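Local coordinates for centrosomal protein 43 (Homo sapiens, PDB 2D68) that is required for anchoring microtubules to centrosomes and for ciliation, and forms a homodimer through its helical N-terminal domain, at residues Val21-Ala26 against Gln49-Arg54; Gln30-Asp35 against Gly71-Leu76; Arg59-Ile64 against Leu76-Arg81. One frame throughout, in Å; residues are numbered along the deposited sequence.

Contact 1 of 3, residues Val21-Ala26 against Gln49-Arg54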
loop_
_atom_site.group_PDB
_atom_site.type_symbol
_atom_site.label_atom_id
_atom_site.label_comp_id
_atom_site.label_asym_id
_atom_site.label_seq_id
_atom_site.Cartn_x
_atom_site.Cartn_y
_atom_site.Cartn_z
ATOM N N VAL B 21 -2.739 4.613 5.761
ATOM C CA VAL B 21 -2.423 4.195 4.379
ATOM C C VAL B 21 -0.921 3.928 4.206
ATOM O O VAL B 21 -0.502 2.841 3.737
ATOM C CB VAL B 21 -2.878 5.264 3.359
ATOM C CG1 VAL B 21 -2.346 4.941 1.972
ATOM C CG2 VAL B 21 -4.403 5.319 3.314
ATOM N N ALA B 22 -0.106 4.911 4.582
ATOM C CA ALA B 22 1.343 4.768 4.389
ATOM C C ALA B 22 1.925 3.613 5.204
ATOM O O ALA B 22 2.757 2.855 4.706
ATOM C CB ALA B 22 2.076 6.070 4.696
ATOM N N SER B 23 1.451 3.459 6.437
ATOM C CA SER B 23 1.863 2.325 7.272
ATOM C C SER B 23 1.506 0.980 6.623
ATOM O O SER B 23 2.302 0.036 6.662
ATOM C CB SER B 23 1.218 2.435 8.661
ATOM O OG SER B 23 1.625 3.612 9.332
ATOM N N LEU B 24 0.329 0.900 5.998
ATOM C CA LEU B 24 -0.061 -0.335 5.292
ATOM C C LEU B 24 0.847 -0.623 4.101
ATOM O O LEU B 24 1.173 -1.793 3.818
ATOM C CB LEU B 24 -1.521 -0.270 4.837
ATOM C CG LEU B 24 -2.559 -0.429 5.946
ATOM C CD1 LEU B 24 -3.910 0.090 5.456
ATOM C CD2 LEU B 24 -2.666 -1.881 6.441
ATOM N N VAL B 25 1.245 0.423 3.383
ATOM C CA VAL B 25 2.206 0.264 2.286
ATOM C C VAL B 25 3.560 -0.250 2.809
ATOM O O VAL B 25 4.094 -1.237 2.280
ATOM C CB VAL B 25 2.350 1.574 1.494
ATOM C CG1 VAL B 25 3.474 1.460 0.421
ATOM C CG2 VAL B 25 1.029 1.913 0.802
ATOM N N ALA B 26 4.088 0.372 3.862
ATOM C CA ALA B 26 5.344 -0.105 4.463
ATOM C C ALA B 26 5.228 -1.563 4.931
ATOM O O ALA B 26 6.167 -2.349 4.745
ATOM C CB ALA B 26 5.782 0.813 5.595
ATOM N N GLN B 49 12.293 6.581 11.073
ATOM C CA GLN B 49 11.933 5.982 12.373
ATOM C C GLN B 49 10.896 4.860 12.238
ATOM O O GLN B 49 10.608 4.149 13.200
ATOM C CB GLN B 49 11.437 7.077 13.324
ATOM C CG GLN B 49 12.525 8.120 13.650
ATOM C CD GLN B 49 13.741 7.488 14.330
ATOM O OE1 GLN B 49 14.686 7.048 13.668
ATOM N NE2 GLN B 49 13.709 7.431 15.646
ATOM N N GLY B 50 10.350 4.698 11.041
ATOM C CA GLY B 50 9.374 3.637 10.794
ATOM C C GLY B 50 7.968 4.069 11.123
ATOM O O GLY B 50 7.714 4.828 12.066
ATOM N N LEU B 51 7.037 3.593 10.307
ATOM C CA LEU B 51 5.620 3.843 10.547
ATOM C C LEU B 51 5.063 2.808 11.535
ATOM O O LEU B 51 5.823 2.003 12.095
ATOM C CB LEU B 51 4.874 3.844 9.216
ATOM C CG LEU B 51 5.290 5.012 8.298
ATOM C CD1 LEU B 51 4.925 4.750 6.828
ATOM C CD2 LEU B 51 4.685 6.321 8.801
ATOM N N GLU B 52 3.751 2.837 11.770
ATOM C CA GLU B 52 3.154 1.904 12.742
ATOM C C GLU B 52 3.239 0.453 12.306
ATOM O O GLU B 52 3.148 0.143 11.123
ATOM C CB GLU B 52 1.711 2.294 13.070
ATOM C CG GLU B 52 1.609 3.460 14.069
ATOM C CD GLU B 52 2.171 4.746 13.505
ATOM O OE1 GLU B 52 1.651 5.211 12.472
ATOM O OE2 GLU B 52 3.144 5.283 14.083
ATOM N N GLY B 53 3.426 -0.438 13.273
ATOM C CA GLY B 53 3.601 -1.862 12.968
ATOM C C GLY B 53 2.328 -2.577 12.565
ATOM O O GLY B 53 1.221 -2.126 12.864
ATOM N N ARG B 54 2.499 -3.725 11.923
ATOM C CA ARG B 54 1.374 -4.553 11.495
ATOM C C ARG B 54 0.259 -4.734 12.542
ATOM O O ARG B 54 -0.916 -4.551 12.223
ATOM C CB ARG B 54 1.877 -5.928 11.074
ATOM C CG ARG B 54 0.765 -6.855 10.606
ATOM C CD ARG B 54 1.296 -8.206 10.258
ATOM N NE ARG B 54 0.182 -9.106 9.978
ATOM C CZ ARG B 54 -0.083 -9.647 8.792
ATOM N NH1 ARG B 54 0.681 -9.376 7.737
ATOM N NH2 ARG B 54 -1.133 -10.460 8.678
HETATM O O HOH W 1 4.397 0.122 8.724
#

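Contact 2 of 3, residues Gln30-Asp35 against Gly71-Leu76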
loop_
_atom_site.group_PDB
_atom_site.type_symbol
_atom_site.label_atom_id
_atom_site.label_comp_id
_atom_site.label_asym_id
_atom_site.label_seq_id
_atom_site.Cartn_x
_atom_site.Cartn_y
_atom_site.Cartn_z
ATOM N N GLN B 30 7.501 -4.795 3.954
ATOM C CA GLN B 30 8.144 -5.650 4.969
ATOM C C GLN B 30 7.693 -7.103 4.857
ATOM O O GLN B 30 8.520 -8.040 4.925
ATOM C CB GLN B 30 7.927 -5.074 6.366
ATOM C CG GLN B 30 8.570 -3.687 6.475
ATOM C CD GLN B 30 8.846 -3.224 7.885
ATOM O OE1 GLN B 30 8.213 -2.289 8.365
ATOM N NE2 GLN B 30 9.826 -3.842 8.537
ATOM N N PHE B 31 6.394 -7.295 4.635
ATOM C CA PHE B 31 5.842 -8.658 4.502
ATOM C C PHE B 31 6.554 -9.497 3.438
ATOM O O PHE B 31 6.791 -10.699 3.641
ATOM C CB PHE B 31 4.326 -8.631 4.230
ATOM C CG PHE B 31 3.696 -9.994 4.335
ATOM C CD1 PHE B 31 3.318 -10.497 5.585
ATOM C CD2 PHE B 31 3.573 -10.815 3.211
ATOM C CE1 PHE B 31 2.774 -11.781 5.686
ATOM C CE2 PHE B 31 3.021 -12.095 3.304
ATOM C CZ PHE B 31 2.633 -12.575 4.556
ATOM N N PHE B 32 6.865 -8.873 2.304
ATOM C CA PHE B 32 7.493 -9.578 1.187
ATOM C C PHE B 32 9.007 -9.387 1.130
ATOM O O PHE B 32 9.642 -9.679 0.109
ATOM C CB PHE B 32 6.814 -9.220 -0.130
ATOM C CG PHE B 32 5.465 -9.843 -0.277
ATOM C CD1 PHE B 32 5.346 -11.229 -0.393
ATOM C CD2 PHE B 32 4.308 -9.060 -0.257
ATOM C CE1 PHE B 32 4.104 -11.835 -0.492
ATOM C CE2 PHE B 32 3.047 -9.663 -0.374
ATOM C CZ PHE B 32 2.952 -11.048 -0.510
ATOM N N ASN B 33 9.582 -8.937 2.240
ATOM C CA ASN B 33 11.041 -8.740 2.327
ATOM C C ASN B 33 11.591 -7.888 1.191
ATOM O O ASN B 33 12.663 -8.182 0.630
ATOM C CB ASN B 33 11.750 -10.088 2.386
ATOM C CG ASN B 33 11.295 -10.918 3.567
ATOM O OD1 ASN B 33 10.778 -12.017 3.393
ATOM N ND2 ASN B 33 11.455 -10.389 4.760
ATOM N N LEU B 34 10.861 -6.820 0.858
ATOM C CA LEU B 34 11.293 -5.898 -0.191
ATOM C C LEU B 34 12.207 -4.868 0.478
ATOM O O LEU B 34 11.870 -3.680 0.628
ATOM C CB LEU B 34 10.075 -5.279 -0.875
ATOM C CG LEU B 34 9.150 -6.315 -1.531
ATOM C CD1 LEU B 34 7.892 -5.684 -2.072
ATOM C CD2 LEU B 34 9.842 -7.098 -2.644
ATOM N N ASP B 35 13.368 -5.362 0.905
ATOM C CA ASP B 35 14.224 -4.641 1.831
ATOM C C ASP B 35 14.931 -3.450 1.175
ATOM O O ASP B 35 15.131 -2.414 1.816
ATOM C CB ASP B 35 15.198 -5.616 2.513
ATOM C CG ASP B 35 14.470 -6.692 3.312
ATOM O OD1 ASP B 35 13.518 -6.354 4.034
ATOM O OD2 ASP B 35 14.851 -7.872 3.206
ATOM N N GLY B 71 -0.957 -15.202 6.844
ATOM C CA GLY B 71 -0.248 -15.662 5.651
ATOM C C GLY B 71 -0.170 -14.647 4.531
ATOM O O GLY B 71 0.374 -14.933 3.460
ATOM N N GLY B 72 -0.706 -13.451 4.770
ATOM C CA GLY B 72 -0.659 -12.392 3.754
ATOM C C GLY B 72 -0.375 -11.041 4.377
ATOM O O GLY B 72 -0.469 -10.888 5.590
ATOM N N PRO B 73 -0.032 -10.044 3.546
ATOM C CA PRO B 73 0.141 -8.697 4.088
ATOM C C PRO B 73 -1.226 -8.198 4.556
ATOM O O PRO B 73 -2.264 -8.715 4.120
ATOM C CB PRO B 73 0.639 -7.881 2.879
ATOM C CG PRO B 73 0.005 -8.616 1.698
ATOM C CD PRO B 73 0.110 -10.083 2.086
ATOM N N LEU B 74 -1.242 -7.224 5.451
ATOM C CA LEU B 74 -2.513 -6.759 5.971
ATOM C C LEU B 74 -3.404 -6.171 4.862
ATOM O O LEU B 74 -4.628 -6.307 4.904
ATOM C CB LEU B 74 -2.278 -5.772 7.116
ATOM C CG LEU B 74 -3.390 -5.708 8.140
ATOM C CD1 LEU B 74 -3.561 -7.056 8.842
ATOM C CD2 LEU B 74 -3.044 -4.610 9.154
ATOM N N LEU B 75 -2.799 -5.518 3.867
ATOM C CA LEU B 75 -3.575 -4.970 2.742
ATOM C C LEU B 75 -4.349 -6.044 1.997
ATOM O O LEU B 75 -5.379 -5.771 1.388
ATOM C CB LEU B 75 -2.669 -4.216 1.766
ATOM C CG LEU B 75 -2.370 -2.768 2.122
ATOM C CD1 LEU B 75 -1.309 -2.176 1.198
ATOM C CD2 LEU B 75 -3.658 -1.914 2.087
ATOM N N LEU B 76 -3.860 -7.287 2.030
ATOM C CA LEU B 76 -4.649 -8.361 1.417
ATOM C C LEU B 76 -6.021 -8.490 2.099
ATOM O O LEU B 76 -7.055 -8.654 1.425
ATOM C CB LEU B 76 -3.891 -9.687 1.462
ATOM C CG LEU B 76 -4.702 -10.824 0.823
ATOM C CD1 LEU B 76 -5.010 -10.568 -0.620
ATOM C CD2 LEU B 76 -3.962 -12.147 0.995
#

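Contact 3 of 3, residues Arg59-Ile64 against Leu76-Arg81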
loop_
_atom_site.group_PDB
_atom_site.type_symbol
_atom_site.label_atom_id
_atom_site.label_comp_id
_atom_site.label_asym_id
_atom_site.label_seq_id
_atom_site.Cartn_x
_atom_site.Cartn_y
_atom_site.Cartn_z
ATOM N N ARG B 59 -5.147 -3.713 14.836
ATOM C CA ARG B 59 -5.971 -3.202 15.934
ATOM C C ARG B 59 -6.812 -1.995 15.494
ATOM O O ARG B 59 -8.028 -1.942 15.741
ATOM C CB ARG B 59 -5.086 -2.854 17.138
ATOM C CG ARG B 59 -5.826 -2.565 18.448
ATOM C CD ARG B 59 -4.828 -2.186 19.561
ATOM N NE ARG B 59 -3.653 -3.031 19.483
ATOM C CZ ARG B 59 -2.397 -2.629 19.266
ATOM N NH1 ARG B 59 -2.064 -1.342 19.154
ATOM N NH2 ARG B 59 -1.455 -3.551 19.188
ATOM N N ASP B 60 -6.173 -1.052 14.803
ATOM C CA ASP B 60 -6.830 0.140 14.301
ATOM C C ASP B 60 -7.972 -0.195 13.346
ATOM O O ASP B 60 -9.043 0.421 13.392
ATOM C CB ASP B 60 -5.813 0.991 13.554
ATOM C CG ASP B 60 -5.502 2.290 14.248
ATOM O OD1 ASP B 60 -5.158 3.242 13.508
ATOM O OD2 ASP B 60 -5.600 2.376 15.493
ATOM N N LEU B 61 -7.729 -1.174 12.478
ATOM C CA LEU B 61 -8.679 -1.570 11.440
ATOM C C LEU B 61 -9.747 -2.555 11.943
ATOM O O LEU B 61 -10.713 -2.862 11.234
ATOM C CB LEU B 61 -7.926 -2.196 10.267
ATOM C CG LEU B 61 -7.030 -1.266 9.452
ATOM C CD1 LEU B 61 -6.026 -2.071 8.677
ATOM C CD2 LEU B 61 -7.877 -0.432 8.489
ATOM N N GLY B 62 -9.559 -3.066 13.155
ATOM C CA GLY B 62 -10.503 -4.040 13.726
ATOM C C GLY B 62 -10.288 -5.447 13.209
ATOM O O GLY B 62 -11.155 -6.326 13.373
ATOM N N ILE B 63 -9.130 -5.685 12.597
ATOM C CA ILE B 63 -8.775 -7.012 12.093
ATOM C C ILE B 63 -8.193 -7.882 13.207
ATOM O O ILE B 63 -7.303 -7.456 13.943
ATOM C CB ILE B 63 -7.809 -6.896 10.886
ATOM C CG1 ILE B 63 -8.561 -6.227 9.722
ATOM C CG2 ILE B 63 -7.230 -8.245 10.490
ATOM C CD1 ILE B 63 -7.669 -5.703 8.608
ATOM N N ILE B 64 -8.711 -9.103 13.335
ATOM C CA ILE B 64 -8.215 -10.057 14.336
ATOM C C ILE B 64 -7.252 -11.029 13.645
ATOM O O ILE B 64 -7.649 -11.745 12.724
ATOM C CB ILE B 64 -9.385 -10.853 14.999
ATOM C CG1 ILE B 64 -10.451 -9.916 15.576
ATOM C CG2 ILE B 64 -8.854 -11.822 16.060
ATOM C CD1 ILE B 64 -11.836 -10.566 15.718
ATOM N N LEU B 76 -3.860 -7.287 2.030
ATOM C CA LEU B 76 -4.649 -8.361 1.417
ATOM C C LEU B 76 -6.021 -8.490 2.099
ATOM O O LEU B 76 -7.055 -8.654 1.425
ATOM C CB LEU B 76 -3.891 -9.687 1.462
ATOM C CG LEU B 76 -4.702 -10.824 0.823
ATOM C CD1 LEU B 76 -5.010 -10.568 -0.620
ATOM C CD2 LEU B 76 -3.962 -12.147 0.995
ATOM N N GLU B 77 -6.038 -8.418 3.427
ATOM C CA GLU B 77 -7.285 -8.551 4.171
ATOM C C GLU B 77 -8.184 -7.341 3.954
ATOM O O GLU B 77 -9.415 -7.462 3.795
ATOM C CB GLU B 77 -6.992 -8.739 5.661
ATOM C CG GLU B 77 -8.236 -9.087 6.466
ATOM C CD GLU B 77 -8.806 -10.486 6.203
ATOM O OE1 GLU B 77 -8.432 -11.177 5.235
ATOM O OE2 GLU B 77 -9.664 -10.896 7.001
ATOM N N VAL B 78 -7.562 -6.174 3.913
ATOM C CA VAL B 78 -8.300 -4.945 3.607
ATOM C C VAL B 78 -8.989 -5.090 2.251
ATOM O O VAL B 78 -10.196 -4.850 2.116
ATOM C CB VAL B 78 -7.379 -3.706 3.653
ATOM C CG1 VAL B 78 -8.150 -2.487 3.181
ATOM C CG2 VAL B 78 -6.866 -3.487 5.081
ATOM N N ILE B 79 -8.249 -5.533 1.238
ATOM C CA ILE B 79 -8.826 -5.607 -0.096
ATOM C C ILE B 79 -9.871 -6.737 -0.240
ATOM O O ILE B 79 -10.880 -6.564 -0.933
ATOM C CB ILE B 79 -7.724 -5.634 -1.178
ATOM C CG1 ILE B 79 -7.017 -4.269 -1.256
ATOM C CG2 ILE B 79 -8.288 -6.039 -2.531
ATOM C CD1 ILE B 79 -7.949 -3.060 -1.392
ATOM N N ARG B 80 -9.659 -7.872 0.434
ATOM C CA ARG B 80 -10.677 -8.928 0.459
ATOM C C ARG B 80 -12.022 -8.387 0.970
ATOM O O ARG B 80 -13.091 -8.754 0.460
ATOM C CB ARG B 80 -10.216 -10.102 1.318
ATOM C CG ARG B 80 -11.162 -11.303 1.277
ATOM C CD ARG B 80 -10.663 -12.421 2.182
ATOM N NE ARG B 80 -10.791 -12.108 3.611
ATOM C CZ ARG B 80 -11.947 -12.108 4.276
ATOM N NH1 ARG B 80 -13.085 -12.409 3.640
ATOM N NH2 ARG B 80 -11.968 -11.822 5.574
ATOM N N ARG B 81 -11.935 -7.513 1.974
ATOM C CA ARG B 81 -13.090 -6.985 2.694
ATOM C C ARG B 81 -13.586 -5.627 2.194
ATOM O O ARG B 81 -14.477 -5.018 2.802
ATOM C CB ARG B 81 -12.803 -6.968 4.191
ATOM C CG ARG B 81 -12.682 -8.385 4.782
ATOM C CD ARG B 81 -12.466 -8.357 6.293
ATOM N NE ARG B 81 -13.512 -7.568 6.939
ATOM C CZ ARG B 81 -13.395 -6.952 8.114
ATOM N NH1 ARG B 81 -12.289 -7.061 8.849
ATOM N NH2 ARG B 81 -14.408 -6.222 8.555
HETATM O O HOH W 2 -12.665 -4.951 10.863
#

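Contact 1 of 3, residues Val21-Ala26 against Gln49-Arg54
Leu51 lays its CD1 methyl against helix 16-31, where it meets Ala22 CB at 3.8 Å and Ala26 CB at 4.2 Å, two small side chains one turn apart. Leu51 CD1 also sits 3.6 Å from the backbone oxygen Ala22 O. Leu51 CG is anti to its own carbonyl carbon (chi1 -66°), on a CB that already points at the helix.

Ser23 meets the base of the same leucine: Ser23 OG is 3.3 Å from Leu51 CB. The hydroxyl also takes a weak hydrogen bond from the backbone, Glu52 N to Ser23 OG, 3.3 Å long and bent to 140°, while its stronger polar partner is Arg19 O within its own helix. Arg19 also pairs with Glu52, in a salt bridge between NE and OE1. A water donates to both Ser23 O (2.9 Å) and Glu52 O (2.7 Å), linking helix and loop by their carbonyls.

The loop packs against helix 16-31, part of a LisH motif, on its way from helix 35-45 to helix 54-61, for which Gly53 is the N-cap. Ser23 and Glu52 also touch Leu57 of helix 54-61, Ala22 touches Leu13 of helix 7-13, and Phe28 of the second subunit packs on Ala22.

Contact 2 of 3, residues Gln30-Asp35 against Gly71-Leu76
Phe31 turns one face of its ring onto the backbone of Gly72 and Pro73. Its CG stands anti to the backbone N (chi1 -170°), on a CB that points toward the loop. Pro73 N lies 3.5 Å above the ring plane, over its centre, while Gly72 C is offset toward the rim on that same face. The proline ring crosses the phenylalanine at about a right angle, and Pro73 CD makes a CH-pi contact, 4.0 Å from the Phe31 centroid and 27° off the ring normal. Two carbonyls approach differently: Gly72 O is over the face, 3.4 Å from Phe31 CE1, whereas Gly71 O comes to the edge, near the ring plane, 3.4 Å from Phe31 CZ.

Phe32 leaves the backbone differently, with its CG anti to the carbonyl carbon (chi1 -73°). Phe32 CE2, at the far end of the ring, is 3.8 Å from Pro73 CG. Phe31 CD2 stands over the centre of the Phe32 ring, and Phe32 CD2 lies at the edge of the Phe31 ring, so the neighbouring aromatics also pack on each other and Pro73 touches both.

The contact joins the C-terminal end of helix 16-31, closed by a Schellman motif with Asn33 at positive phi, to the loop leading into helix 74-80. Arg54 of helix 54-61 packs on Phe31 and donates to Gly72 O, and Glu27 of helix 16-31 accepts from Leu74 N. Phe12 of the second subunit meets both Phe32 and Pro73, so this corner also belongs to the dimer interface.

Contact 3 of 3, residues Arg59-Ile64 against Leu76-Arg81
Leu61 and Val78 approach through side chains alone, their CA atoms 8.5 Å apart, and Ile63 and Glu77 are similarly spaced. Residues 59-61 finish helix 54-61, and Gly62, at positive phi, ends it in a Schellman motif; the chain then runs extended through Ile63 and Ile64. Opposite it, residues 76-80 make up most of the short helix 74-80, and Arg81 is the first to leave helical geometry.

Val78 CG2 is the methyl that meets both partners: Leu61 CD1 at 4.0 Å, with the two side chains crossing at about a right angle, and Ile63 CD1 at 4.2 Å. Ile63 CG1 is anti to its carbonyl carbon (chi1 -66°), and the Ile63 side chain runs antiparallel to those of Glu77 and Arg81 as it passes them. Ile63 CD1 is 4.0 Å from Glu77 CG, and Ile63 CG1 is 3.9 Å from Arg81 NH1.

The carboxylate of Glu77, whose chain bends at chi2, is gripped side-on by Arg80 with NE and NH2. The bond from Arg80 NH2 to Glu77 OE2 is 2.9 Å long; both oxygens are met from above the carboxylate plane, nearly 50° out of it. Arg81 NH1 instead donates to a water, which itself donates to Leu61 O.

Leu61 O has a further partner in Trp82 NE1 of the second subunit, and Val78 packs on Val78 of that subunit. The contact therefore combines an apolar centre with the CG methylene of Glu77 and the guanidinium end of Arg81. Glu77 and Arg80 pair within their own helix, and Arg81 NH1 reaches Leu61 O through a water. Packing rather than direct hydrogen bonding joins these two segments, and Leu61 and Val78 also take part in the dimer interface.

How the contacts relate
All three contacts lie in the FOP N-terminal dimerisation domain, and each touches the second subunit. Their centres are 11 Å apart for contacts 1 and 2, 13 Å for contacts 2 and 3, and 14 Å for contacts 1 and 3. Contacts 1 and 2 share helix 16-31; contacts 2 and 3 share helix 74-80 and Leu76. Along the chain, contact 2 alternates with each of the others, whereas contact 1 closes before contact 3 opens. Arg54 links contacts 1 and 2, while Leu61 meets Leu24 and Leu74, joining contact 3 to both. The interleaved segments thus tie early and late helices into one compact, dimeric helical unit.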